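Local atomic coordinates of hypothetical aspartyl-tRNA synthetase (Sulfolobus tokodaii, PDB entry 1WYD), a protein that probably joins L-aspartate to both tRNA(Asp) and tRNA(Asn), first activating the amino acid with ATP as aspartyl-AMP. Residues 67-72 against 90-95; 165-170 against 326-331; 206-211 against 221-226; 245-250 against 269-274. One frame throughout, in Å; residues are numbered along the deposited sequence.

In the fold
Along the chain contact 1 closes first, in the OB-fold anticodon-binding domain, where strands 68-77 and 91-94 share a sheet. The other three belong to the class II synthetase core. Contact 2 joins two loops far apart in sequence, and contacts 3 and 4 are nested in turn inside the long loop it closes. Contact 3 pairs two strands of the large mixed sheet; strand 222-231 leads into helix 235-256, which carries segment 245-250 of contact 4. The centres of contacts 2 and 3 lie about 17 Å apart, and the two touch where Ala170 CB packs on Arg210. Contact 1, centred about 58 Å from contact 2, is far from the predicted aspartate site but touches the second subunit.

Contact 1 (67-72 against 90-95)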
loop_
_atom_site.group_PDB
_atom_site.type_symbol
_atom_site.label_atom_id
_atom_site.label_comp_id
_atom_site.label_asym_id
_atom_site.label_seq_id
_atom_site.Cartn_x
_atom_site.Cartn_y
_atom_site.Cartn_z
ATOM N N SER B 67 -22.200 -22.819 5.770
ATOM C CA SER B 67 -21.804 -23.073 7.156
ATOM C C SER B 67 -20.329 -23.411 7.268
ATOM O O SER B 67 -19.709 -24.009 6.352
ATOM C CB SER B 67 -22.592 -24.222 7.738
ATOM O OG SER B 67 -23.970 -23.973 7.604
ATOM N N VAL B 68 -19.756 -23.028 8.392
ATOM C CA VAL B 68 -18.345 -23.234 8.613
ATOM C C VAL B 68 -18.187 -24.448 9.506
ATOM O O VAL B 68 -18.767 -24.500 10.603
ATOM C CB VAL B 68 -17.715 -21.987 9.261
ATOM C CG1 VAL B 68 -16.296 -22.242 9.643
ATOM C CG2 VAL B 68 -17.870 -20.756 8.339
ATOM N N ILE B 69 -17.427 -25.439 9.028
ATOM C CA ILE B 69 -17.245 -26.645 9.808
ATOM C C ILE B 69 -15.786 -27.039 10.017
ATOM O O ILE B 69 -14.887 -26.615 9.283
ATOM C CB ILE B 69 -18.096 -27.884 9.252
ATOM C CG1 ILE B 69 -17.555 -28.442 7.920
ATOM C CG2 ILE B 69 -19.543 -27.571 9.162
ATOM C CD1 ILE B 69 -18.258 -29.715 7.480
ATOM N N GLN B 70 -15.590 -27.841 11.058
ATOM C CA GLN B 70 -14.372 -28.589 11.318
ATOM C C GLN B 70 -14.700 -30.034 10.997
ATOM O O GLN B 70 -15.734 -30.554 11.430
ATOM C CB GLN B 70 -14.071 -28.503 12.803
ATOM C CG GLN B 70 -12.650 -28.213 13.159
ATOM C CD GLN B 70 -12.464 -28.062 14.664
ATOM O OE1 GLN B 70 -11.355 -28.219 15.177
ATOM N NE2 GLN B 70 -13.545 -27.758 15.365
ATOM N N VAL B 71 -13.838 -30.688 10.228
ATOM C CA VAL B 71 -14.001 -32.128 9.995
ATOM C C VAL B 71 -12.720 -32.954 10.221
ATOM O O VAL B 71 -11.695 -32.742 9.585
ATOM C CB VAL B 71 -14.720 -32.441 8.627
ATOM C CG1 VAL B 71 -14.005 -31.794 7.444
ATOM C CG2 VAL B 71 -14.853 -33.925 8.413
ATOM N N ARG B 72 -12.798 -33.872 11.179
ATOM C CA ARG B 72 -11.761 -34.860 11.436
ATOM C C ARG B 72 -12.162 -36.201 10.802
ATOM O O ARG B 72 -13.250 -36.721 11.072
ATOM C CB ARG B 72 -11.602 -35.024 12.937
ATOM C CG ARG B 72 -10.661 -36.147 13.357
ATOM C CD ARG B 72 -10.269 -36.093 14.835
ATOM N NE ARG B 72 -11.370 -36.504 15.704
ATOM C CZ ARG B 72 -11.849 -37.757 15.788
ATOM N NH1 ARG B 72 -11.321 -38.753 15.062
ATOM N NH2 ARG B 72 -12.856 -38.019 16.610
ATOM N N GLU B 90 -15.273 -38.657 10.520
ATOM C CA GLU B 90 -15.540 -39.331 11.790
ATOM C C GLU B 90 -16.213 -38.378 12.776
ATOM O O GLU B 90 -17.039 -38.785 13.608
ATOM C CB GLU B 90 -14.249 -39.894 12.404
ATOM C CG GLU B 90 -13.499 -40.892 11.521
ATOM C CD GLU B 90 -14.086 -42.308 11.539
ATOM O OE1 GLU B 90 -14.433 -42.826 12.630
ATOM O OE2 GLU B 90 -14.196 -42.917 10.448
ATOM N N GLU B 91 -15.844 -37.102 12.676
ATOM C CA GLU B 91 -16.371 -36.061 13.555
ATOM C C GLU B 91 -16.440 -34.741 12.813
ATOM O O GLU B 91 -15.486 -34.376 12.114
ATOM C CB GLU B 91 -15.507 -35.909 14.804
ATOM C CG GLU B 91 -16.210 -35.188 15.940
ATOM C CD GLU B 91 -15.335 -35.031 17.176
ATOM O OE1 GLU B 91 -15.846 -34.536 18.200
ATOM O OE2 GLU B 91 -14.138 -35.403 17.130
ATOM N N ILE B 92 -17.575 -34.051 12.974
ATOM C CA ILE B 92 -17.809 -32.750 12.391
ATOM C C ILE B 92 -18.318 -31.792 13.471
ATOM O O ILE B 92 -19.267 -32.091 14.212
ATOM C CB ILE B 92 -18.810 -32.841 11.181
ATOM C CG1 ILE B 92 -18.147 -33.503 9.953
ATOM C CG2 ILE B 92 -19.426 -31.448 10.825
ATOM C CD1 ILE B 92 -19.099 -34.350 9.099
ATOM N N THR B 93 -17.667 -30.643 13.566
ATOM C CA THR B 93 -18.103 -29.601 14.469
ATOM C C THR B 93 -18.639 -28.408 13.683
ATOM O O THR B 93 -18.040 -27.982 12.687
ATOM C CB THR B 93 -16.941 -29.182 15.361
ATOM O OG1 THR B 93 -16.298 -30.364 15.855
ATOM C CG2 THR B 93 -17.466 -28.469 16.623
ATOM N N LEU B 94 -19.785 -27.904 14.123
ATOM C CA LEU B 94 -20.423 -26.731 13.546
ATOM C C LEU B 94 -19.839 -25.483 14.209
ATOM O O LEU B 94 -20.043 -25.250 15.412
ATOM C CB LEU B 94 -21.921 -26.795 13.794
ATOM C CG LEU B 94 -22.976 -26.413 12.756
ATOM C CD1 LEU B 94 -24.255 -26.085 13.508
ATOM C CD2 LEU B 94 -22.544 -25.242 11.893
ATOM N N LEU B 95 -19.094 -24.689 13.446
ATOM C CA LEU B 95 -18.438 -23.522 14.029
ATOM C C LEU B 95 -19.376 -22.351 13.925
ATOM O O LEU B 95 -19.504 -21.555 14.852
ATOM C CB LEU B 95 -17.119 -23.231 13.319
ATOM C CG LEU B 95 -16.092 -24.363 13.318
ATOM C CD1 LEU B 95 -14.842 -23.910 12.624
ATOM C CD2 LEU B 95 -15.769 -24.841 14.745
#
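Arg72 and Glu91 cross obliquely on one face of an antiparallel strand pair, their guanidinium and carboxylate planes 77° apart. CG of Arg72 is anti to the backbone N (chi1 173°) and the bend at chi3 sets NE; NH2 lies 3.0 Å from OE2 of Glu91, a salt bridge from above the carboxylate plane, and a weak bond from NE goes to the same oxygen. On that face too, Gln70 and Thr93 lie side by side, NE2 of Gln70 being 3.7 Å from CB of Thr93. Leu95 crosses Val68 at about a right angle, its CD1 3.7 Å from CG1 of Val68; its CD2 meets NE2 of Gln70. The other face is apolar: Val71 and Ile92 point the same way, CG2 of Val71 3.7 Å from CG1 of Ile92, and CD1 of Ile69 touches CG2 of Ile92. Leu39 of strand 34-41 packs on Ile69 and Val71 in the OB-fold interior. A classic beta bulge lies at the Arg72 end, where the chain turns a corner at Glu90: Arg72 O accepts from Glu90 N at 2.9 Å and Glu91 N at 3.1 Å. At the far end Val68 packs on Gly390 and Leu95 on Pro393 of the second subunit. An alanine in place of Arg72 would probably leave the carboxylates of Glu91 and of Glu18, which NH1 engages, without their cationic mate. Chemistry thus divides by face, apolar on that of Ile69, Val71 and Ile92, polar or charged on that of Gln70 and Glu91; Arg72 bridges two acids, which would probably offset their mutual repulsion.

Contact 2 (165-170 against 326-331)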
loop_
_atom_site.group_PDB
_atom_site.type_symbol
_atom_site.label_atom_id
_atom_site.label_comp_id
_atom_site.label_asym_id
_atom_site.label_seq_id
_atom_site.Cartn_x
_atom_site.Cartn_y
_atom_site.Cartn_z
ATOM N N ALA B 165 -6.368 21.596 -5.783
ATOM C CA ALA B 165 -6.074 20.649 -6.854
ATOM C C ALA B 165 -4.791 20.981 -7.587
ATOM O O ALA B 165 -4.394 22.153 -7.669
ATOM C CB ALA B 165 -7.234 20.640 -7.844
ATOM N N THR B 166 -4.164 19.958 -8.164
ATOM C CA THR B 166 -2.922 20.150 -8.905
ATOM C C THR B 166 -3.230 20.510 -10.352
ATOM O O THR B 166 -2.538 21.323 -10.960
ATOM C CB THR B 166 -2.047 18.901 -8.765
ATOM O OG1 THR B 166 -1.339 18.985 -7.523
ATOM C CG2 THR B 166 -0.933 18.837 -9.842
ATOM N N GLU B 167 -4.278 19.910 -10.897
ATOM C CA GLU B 167 -4.769 20.289 -12.219
ATOM C C GLU B 167 -6.227 20.769 -12.153
ATOM O O GLU B 167 -7.138 19.952 -12.009
ATOM C CB GLU B 167 -4.628 19.130 -13.217
ATOM C CG GLU B 167 -3.266 18.427 -13.224
ATOM C CD GLU B 167 -3.387 16.947 -13.556
ATOM O OE1 GLU B 167 -4.082 16.623 -14.546
ATOM O OE2 GLU B 167 -2.804 16.101 -12.836
ATOM N N GLY B 168 -6.424 22.096 -12.238
ATOM C CA GLY B 168 -7.749 22.731 -12.279
ATOM C C GLY B 168 -8.575 22.216 -13.449
ATOM O O GLY B 168 -8.040 22.038 -14.547
ATOM N N GLY B 169 -9.862 21.952 -13.217
ATOM C CA GLY B 169 -10.683 21.214 -14.174
ATOM C C GLY B 169 -11.007 19.802 -13.696
ATOM O O GLY B 169 -12.095 19.265 -13.975
ATOM N N ALA B 170 -10.064 19.187 -12.981
ATOM C CA ALA B 170 -10.331 17.921 -12.312
ATOM C C ALA B 170 -11.313 18.164 -11.174
ATOM O O ALA B 170 -11.230 19.170 -10.451
ATOM C CB ALA B 170 -9.040 17.290 -11.788
ATOM N N ALA B 326 -2.414 19.011 -24.678
ATOM C CA ALA B 326 -3.338 18.042 -24.084
ATOM C C ALA B 326 -2.785 17.321 -22.820
ATOM O O ALA B 326 -3.367 16.360 -22.346
ATOM C CB ALA B 326 -3.752 17.014 -25.135
ATOM N N ARG B 327 -1.660 17.789 -22.297
ATOM C CA ARG B 327 -0.985 17.133 -21.184
ATOM C C ARG B 327 -0.755 18.184 -20.104
ATOM O O ARG B 327 -0.723 19.353 -20.425
ATOM C CB ARG B 327 0.333 16.528 -21.665
ATOM C CG ARG B 327 0.133 15.363 -22.648
ATOM C CD ARG B 327 0.296 14.033 -21.977
ATOM N NE ARG B 327 -0.604 13.020 -22.478
ATOM C CZ ARG B 327 -0.570 11.742 -22.109
ATOM N NH1 ARG B 327 0.298 11.304 -21.197
ATOM N NH2 ARG B 327 -1.430 10.904 -22.661
ATOM N N PRO B 328 -0.634 17.787 -18.831
ATOM C CA PRO B 328 -0.441 18.748 -17.737
ATOM C C PRO B 328 0.693 19.751 -17.933
ATOM O O PRO B 328 1.583 19.552 -18.759
ATOM C CB PRO B 328 -0.153 17.840 -16.553
ATOM C CG PRO B 328 -0.992 16.667 -16.838
ATOM C CD PRO B 328 -0.749 16.412 -18.312
ATOM N N PHE B 329 0.645 20.828 -17.158
ATOM C CA PHE B 329 1.704 21.837 -17.144
ATOM C C PHE B 329 3.021 21.258 -16.628
ATOM O O PHE B 329 4.084 21.839 -16.838
ATOM C CB PHE B 329 1.288 23.004 -16.238
ATOM C CG PHE B 329 1.332 22.671 -14.755
ATOM C CD1 PHE B 329 2.433 23.038 -13.974
ATOM C CD2 PHE B 329 0.276 22.005 -14.138
ATOM C CE1 PHE B 329 2.488 22.729 -12.592
ATOM C CE2 PHE B 329 0.319 21.696 -12.752
ATOM C CZ PHE B 329 1.429 22.063 -11.981
ATOM N N TYR B 330 2.950 20.156 -15.893
ATOM C CA TYR B 330 4.147 19.623 -15.252
ATOM C C TYR B 330 4.929 18.701 -16.200
ATOM O O TYR B 330 5.994 18.209 -15.837
ATOM C CB TYR B 330 3.851 18.942 -13.872
ATOM C CG TYR B 330 2.731 17.913 -13.872
ATOM C CD1 TYR B 330 2.922 16.663 -14.404
ATOM C CD2 TYR B 330 1.486 18.203 -13.313
ATOM C CE1 TYR B 330 1.916 15.713 -14.412
ATOM C CE2 TYR B 330 0.456 17.254 -13.307
ATOM C CZ TYR B 330 0.690 16.010 -13.870
ATOM O OH TYR B 330 -0.300 15.058 -13.893
ATOM N N THR B 331 4.400 18.496 -17.411
ATOM C CA THR B 331 5.001 17.606 -18.419
ATOM C C THR B 331 5.984 18.351 -19.354
ATOM O O THR B 331 5.645 19.353 -19.937
ATOM C CB THR B 331 3.846 16.854 -19.169
ATOM O OG1 THR B 331 3.687 15.547 -18.596
ATOM C CG2 THR B 331 4.165 16.543 -20.619
#
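Tyr330 OH gives its proton to OE2 of Glu167, 2.9 Å away, in the one hydrogen bond that joins these two loops. The oxygen is met from well above the carboxylate plane, 63° out of it, yet it lies at the edge of the tyrosine ring and in the ring plane; the two planes are 73° apart. The other carboxylate oxygen, OE1, rests 3.8 Å from CG of Pro328. A bend at chi2 of Glu167 (148°) swings CD toward this corner. Beside it, Thr166 O approaches the edge of the Phe329 ring, 3.4 Å from CE2, and CG2 of Thr166 touches CE2 of Tyr330.

The next shell fixes the aromatic groups. CB of Pro328 sits 3.3 Å above the Tyr330 plane, over the ring centre, within a type I turn from Pro328 to Thr331. Glu167 opens a type II turn whose third residue, Gly169, has a positive phi. Phe329 is held by Phe383, edge-to-face, and by Leu366, Ala369 and Leu370 of helix 363-371, while Gln189 and Glu193 of helix 189-199 touch Tyr330. Glu167 is predicted to bind L-aspartate, as is Arg359, whose side chain lies about 4 Å from that of Tyr330. If Glu167 does so, the phenol would be a second-shell donor that orients its carboxylate at the amino acid pocket of the class II core.

Contact 3 (206-211 against 221-226)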
loop_
_atom_site.group_PDB
_atom_site.type_symbol
_atom_site.label_atom_id
_atom_site.label_comp_id
_atom_site.label_asym_id
_atom_site.label_seq_id
_atom_site.Cartn_x
_atom_site.Cartn_y
_atom_site.Cartn_z
ATOM N N ALA B 206 -1.590 3.042 -3.630
ATOM C CA ALA B 206 -2.498 3.647 -2.631
ATOM C C ALA B 206 -3.766 4.169 -3.275
ATOM O O ALA B 206 -3.795 4.414 -4.494
ATOM C CB ALA B 206 -1.805 4.762 -1.924
ATOM N N PRO B 207 -4.809 4.397 -2.462
ATOM C CA PRO B 207 -6.066 4.913 -2.998
ATOM C C PRO B 207 -5.891 6.320 -3.576
ATOM O O PRO B 207 -5.045 7.091 -3.126
ATOM C CB PRO B 207 -6.982 4.896 -1.775
ATOM C CG PRO B 207 -6.222 3.966 -0.766
ATOM C CD PRO B 207 -4.847 4.256 -0.997
ATOM N N ALA B 208 -6.655 6.598 -4.633
ATOM C CA ALA B 208 -6.947 7.947 -5.105
ATOM C C ALA B 208 -8.474 8.113 -5.475
ATOM O O ALA B 208 -9.287 7.166 -5.445
ATOM C CB ALA B 208 -6.091 8.274 -6.295
ATOM N N TRP B 209 -8.873 9.326 -5.828
ATOM C CA TRP B 209 -10.308 9.552 -6.037
ATOM C C TRP B 209 -10.632 10.617 -7.061
ATOM O O TRP B 209 -9.950 11.631 -7.174
ATOM C CB TRP B 209 -10.959 9.916 -4.722
ATOM C CG TRP B 209 -10.820 8.921 -3.590
ATOM C CD1 TRP B 209 -11.689 7.917 -3.274
ATOM C CD2 TRP B 209 -9.851 8.941 -2.563
ATOM N NE1 TRP B 209 -11.303 7.289 -2.109
ATOM C CE2 TRP B 209 -10.161 7.900 -1.659
ATOM C CE3 TRP B 209 -8.725 9.731 -2.305
ATOM C CZ2 TRP B 209 -9.373 7.608 -0.537
ATOM C CZ3 TRP B 209 -7.953 9.455 -1.174
ATOM C CH2 TRP B 209 -8.289 8.412 -0.295
ATOM N N ARG B 210 -11.705 10.380 -7.801
ATOM C CA ARG B 210 -12.156 11.362 -8.789
ATOM C C ARG B 210 -13.646 11.542 -8.704
ATOM O O ARG B 210 -14.385 10.555 -8.583
ATOM C CB ARG B 210 -11.748 10.934 -10.202
ATOM C CG ARG B 210 -10.551 11.666 -10.678
ATOM C CD ARG B 210 -10.839 13.067 -11.289
ATOM N NE ARG B 210 -9.709 13.504 -12.113
ATOM C CZ ARG B 210 -9.773 13.936 -13.373
ATOM N NH1 ARG B 210 -10.933 14.046 -14.017
ATOM N NH2 ARG B 210 -8.649 14.283 -13.992
ATOM N N ALA B 211 -14.108 12.784 -8.788
ATOM C CA ALA B 211 -15.551 13.044 -8.574
ATOM C C ALA B 211 -16.476 13.195 -9.800
ATOM O O ALA B 211 -17.579 13.700 -9.650
ATOM C CB ALA B 211 -15.738 14.217 -7.642
ATOM N N ALA B 221 -15.093 5.841 -8.687
ATOM C CA ALA B 221 -14.753 7.114 -8.081
ATOM C C ALA B 221 -13.576 6.980 -7.114
ATOM O O ALA B 221 -12.796 7.929 -6.913
ATOM C CB ALA B 221 -16.008 7.718 -7.312
ATOM N N GLU B 222 -13.490 5.806 -6.493
ATOM C CA GLU B 222 -12.310 5.371 -5.743
ATOM C C GLU B 222 -11.490 4.283 -6.487
ATOM O O GLU B 222 -12.035 3.332 -7.020
ATOM C CB GLU B 222 -12.737 4.799 -4.422
ATOM C CG GLU B 222 -11.588 4.644 -3.435
ATOM C CD GLU B 222 -12.119 4.124 -2.122
ATOM O OE1 GLU B 222 -12.714 4.933 -1.357
ATOM O OE2 GLU B 222 -12.000 2.899 -1.910
ATOM N N PHE B 223 -10.171 4.403 -6.446
ATOM C CA PHE B 223 -9.325 3.519 -7.234
ATOM C C PHE B 223 -7.900 3.493 -6.698
ATOM O O PHE B 223 -7.416 4.498 -6.199
ATOM C CB PHE B 223 -9.347 3.910 -8.723
ATOM C CG PHE B 223 -9.078 5.377 -9.000
ATOM C CD1 PHE B 223 -7.775 5.844 -9.243
ATOM C CD2 PHE B 223 -10.147 6.295 -9.093
ATOM C CE1 PHE B 223 -7.530 7.201 -9.527
ATOM C CE2 PHE B 223 -9.909 7.673 -9.367
ATOM C CZ PHE B 223 -8.610 8.116 -9.580
ATOM N N ILE B 224 -7.244 2.347 -6.826
ATOM C CA ILE B 224 -5.849 2.200 -6.427
ATOM C C ILE B 224 -4.903 2.531 -7.559
ATOM O O ILE B 224 -5.027 2.014 -8.658
ATOM C CB ILE B 224 -5.600 0.743 -5.952
ATOM C CG1 ILE B 224 -6.642 0.377 -4.869
ATOM C CG2 ILE B 224 -4.155 0.540 -5.522
ATOM C CD1 ILE B 224 -6.509 1.146 -3.610
ATOM N N SER B 225 -3.956 3.412 -7.275
ATOM C CA SER B 225 -3.030 3.920 -8.243
ATOM C C SER B 225 -1.634 3.401 -7.838
ATOM O O SER B 225 -1.284 3.373 -6.648
ATOM C CB SER B 225 -3.147 5.450 -8.249
ATOM O OG SER B 225 -2.142 6.127 -9.012
ATOM N N MET B 226 -0.876 2.955 -8.852
ATOM C CA MET B 226 0.464 2.395 -8.702
ATOM C C MET B 226 1.432 3.366 -9.374
ATOM O O MET B 226 1.547 3.395 -10.612
ATOM C CB MET B 226 0.547 1.017 -9.367
ATOM C CG MET B 226 -0.634 0.061 -9.048
ATOM S SD MET B 226 -0.730 -1.392 -10.099
ATOM C CE MET B 226 0.548 -2.433 -9.404
#
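Trp209 and Glu222 lie side by side in an antiparallel strand pair of the class II synthetase catalytic sheet; this strand-loop-strand unit, with Arg210, corresponds to motif 2. Packing is tight here: CG of Glu222, anti to the backbone N (chi1 -166°), runs beside the indole 3.3 Å from CD1 of Trp209. CB of Pro207 covers one indole face, toward the rim, and Pro207 CG meets CD1 of Ile224 at 4.0 Å. The second subunit closes this side, Pro207 packing on its own counterpart. The looser part is the outer, partly exposed pair of Phe223 and Arg210. The Phe223 ring has Ala208 O over its centre, 3.8 Å above the plane, and CB of Arg210 at its edge; a bound buffer molecule lies near. Arg210, predicted to bind aspartate and ATP, leads away to Gln186 and Glu212. A phenylalanine in place of Trp209 would probably leave Glu222 OE1 without its donor from this chain and the carboxylate freer to turn. Glu222 OE1 is gripped by Lys160 N and Ile161 N of the second subunit and, on its anti side, 26° out of the carboxylate plane, by Trp209 NE1 at 2.8 Å, N-H...O angle 163°.

Contact 4 (245-250 against 269-274); sequences ILHNIV and PEVKIP
Val271 packs against one side of the helical segment 245-250, meeting Leu246, His247 and Val250, and apolar contact makes up most of the join. Its two methyls divide the work. With CG1 anti to the backbone N (chi1 178°), that methyl lies 4.1 Å from CB of His247, while CG2 lies between Leu246 and Val250. There CG2 of Val271 comes to 3.7 Å from CG2 of Val250 and reaches CB of Leu246 at 4.3 Å. Leu246 and Val250 stand one helical turn apart, their backbones linked by the bond from Val250 N to Leu246 O, so the methyl spans both. Farther along, CD1 of Ile273 approaches the His247 ring, 4.1 Å from ND1, the two side chains crossing at about a right angle.

Polar contact is slight. His247 ND1 donates a weak, long bond to Val271 O at 3.4 Å, with an N-H...O angle of 145°; the oxygen lies at the ring edge, near its plane. CG of His247 is anti to the backbone N (chi1 -175°), and the turn of the ring brings ND1 toward Val271 O.

The segment 269-274 thus lies along helix 235-256 on its way from helix 258-264 to strand 276-279. Helix 401-409 covers the buried side, Leu404 touching Leu246 and Leu408 touching Val250, and Leu346 of strand 343-348 adds to Leu246. Ile245 faces helix 128-150 through Phe144 and Leu148, which places helix 235-256 between that helix and the passing loop.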
loop_
_atom_site.group_PDB
_atom_site.type_symbol
_atom_site.label_atom_id
_atom_site.label_comp_id
_atom_site.label_asym_id
_atom_site.label_seq_id
_atom_site.Cartn_x
_atom_site.Cartn_y
_atom_site.Cartn_z
ATOM N N ILE B 245 8.862 -4.220 -15.196
ATOM C CA ILE B 245 7.818 -4.407 -14.185
ATOM C C ILE B 245 6.701 -5.321 -14.718
ATOM O O ILE B 245 6.399 -6.356 -14.140
ATOM C CB ILE B 245 7.245 -3.007 -13.766
ATOM C CG1 ILE B 245 8.282 -2.210 -12.954
ATOM C CG2 ILE B 245 5.892 -3.148 -13.000
ATOM C CD1 ILE B 245 7.748 -0.896 -12.463
ATOM N N LEU B 246 6.118 -4.927 -15.840
ATOM C CA LEU B 246 4.987 -5.643 -16.436
ATOM C C LEU B 246 5.358 -7.054 -16.797
ATOM O O LEU B 246 4.573 -7.976 -16.641
ATOM C CB LEU B 246 4.533 -4.942 -17.699
ATOM C CG LEU B 246 3.797 -3.622 -17.595
ATOM C CD1 LEU B 246 3.338 -3.240 -18.983
ATOM C CD2 LEU B 246 2.605 -3.795 -16.696
ATOM N N HIS B 247 6.583 -7.210 -17.262
ATOM C CA HIS B 247 7.123 -8.506 -17.584
ATOM C C HIS B 247 7.213 -9.364 -16.335
ATOM O O HIS B 247 6.848 -10.553 -16.350
ATOM C CB HIS B 247 8.504 -8.348 -18.239
ATOM C CG HIS B 247 9.080 -9.633 -18.721
ATOM N ND1 HIS B 247 8.726 -10.197 -19.929
ATOM C CD2 HIS B 247 9.926 -10.500 -18.131
ATOM C CE1 HIS B 247 9.366 -11.340 -20.083
ATOM N NE2 HIS B 247 10.092 -11.552 -19.001
ATOM N N ASN B 248 7.686 -8.796 -15.237
ATOM C CA ASN B 248 7.785 -9.617 -14.026
ATOM C C ASN B 248 6.401 -9.963 -13.461
ATOM O O ASN B 248 6.210 -11.037 -12.837
ATOM C CB ASN B 248 8.663 -8.920 -13.000
ATOM C CG ASN B 248 8.934 -9.759 -11.787
ATOM O OD1 ASN B 248 9.500 -10.849 -11.898
ATOM N ND2 ASN B 248 8.577 -9.234 -10.592
ATOM N N ILE B 249 5.447 -9.047 -13.693
ATOM C CA ILE B 249 4.067 -9.214 -13.296
ATOM C C ILE B 249 3.460 -10.396 -14.043
ATOM O O ILE B 249 3.069 -11.370 -13.434
ATOM C CB ILE B 249 3.232 -7.878 -13.495
ATOM C CG1 ILE B 249 3.619 -6.854 -12.435
ATOM C CG2 ILE B 249 1.764 -8.147 -13.348
ATOM C CD1 ILE B 249 3.025 -5.514 -12.630
ATOM N N VAL B 250 3.382 -10.320 -15.362
ATOM C CA VAL B 250 2.780 -11.423 -16.115
ATOM C C VAL B 250 3.507 -12.755 -15.879
ATOM O O VAL B 250 2.865 -13.823 -15.722
ATOM C CB VAL B 250 2.656 -11.104 -17.601
ATOM C CG1 VAL B 250 1.842 -9.797 -17.811
ATOM C CG2 VAL B 250 4.005 -10.947 -18.209
ATOM N N PRO B 269 -1.313 -11.517 -21.898
ATOM C CA PRO B 269 -0.460 -11.360 -23.088
ATOM C C PRO B 269 1.014 -11.603 -22.769
ATOM O O PRO B 269 1.404 -11.520 -21.604
ATOM C CB PRO B 269 -0.673 -9.893 -23.479
ATOM C CG PRO B 269 -1.183 -9.280 -22.238
ATOM C CD PRO B 269 -2.079 -10.294 -21.604
ATOM N N GLU B 270 1.808 -11.924 -23.793
ATOM C CA GLU B 270 3.262 -11.821 -23.711
ATOM C C GLU B 270 3.634 -10.349 -23.685
ATOM O O GLU B 270 3.053 -9.524 -24.413
ATOM C CB GLU B 270 3.941 -12.502 -24.929
ATOM N N VAL B 271 4.602 -10.043 -22.828
ATOM C CA VAL B 271 5.259 -8.748 -22.807
ATOM C C VAL B 271 6.575 -8.905 -23.576
ATOM O O VAL B 271 7.586 -9.396 -23.038
ATOM C CB VAL B 271 5.505 -8.209 -21.350
ATOM C CG1 VAL B 271 6.256 -6.871 -21.395
ATOM C CG2 VAL B 271 4.177 -8.059 -20.567
ATOM N N LYS B 272 6.522 -8.501 -24.846
ATOM C CA LYS B 272 7.684 -8.484 -25.721
ATOM C C LYS B 272 8.409 -7.160 -25.472
ATOM O O LYS B 272 7.762 -6.121 -25.279
ATOM C CB LYS B 272 7.256 -8.634 -27.196
ATOM N N ILE B 273 9.737 -7.210 -25.421
ATOM C CA ILE B 273 10.571 -6.056 -25.113
ATOM C C ILE B 273 11.473 -5.796 -26.317
ATOM O O ILE B 273 12.289 -6.651 -26.678
ATOM C CB ILE B 273 11.428 -6.322 -23.826
ATOM C CG1 ILE B 273 10.526 -6.463 -22.582
ATOM C CG2 ILE B 273 12.505 -5.237 -23.633
ATOM C CD1 ILE B 273 11.185 -7.190 -21.362
ATOM N N PRO B 274 11.335 -4.624 -26.934
ATOM C CA PRO B 274 10.472 -3.551 -26.419
ATOM C C PRO B 274 9.012 -3.716 -26.813
ATOM O O PRO B 274 8.700 -4.428 -27.783
ATOM C CB PRO B 274 11.047 -2.299 -27.073
ATOM C CG PRO B 274 11.659 -2.787 -28.376
ATOM C CD PRO B 274 11.982 -4.259 -28.212
#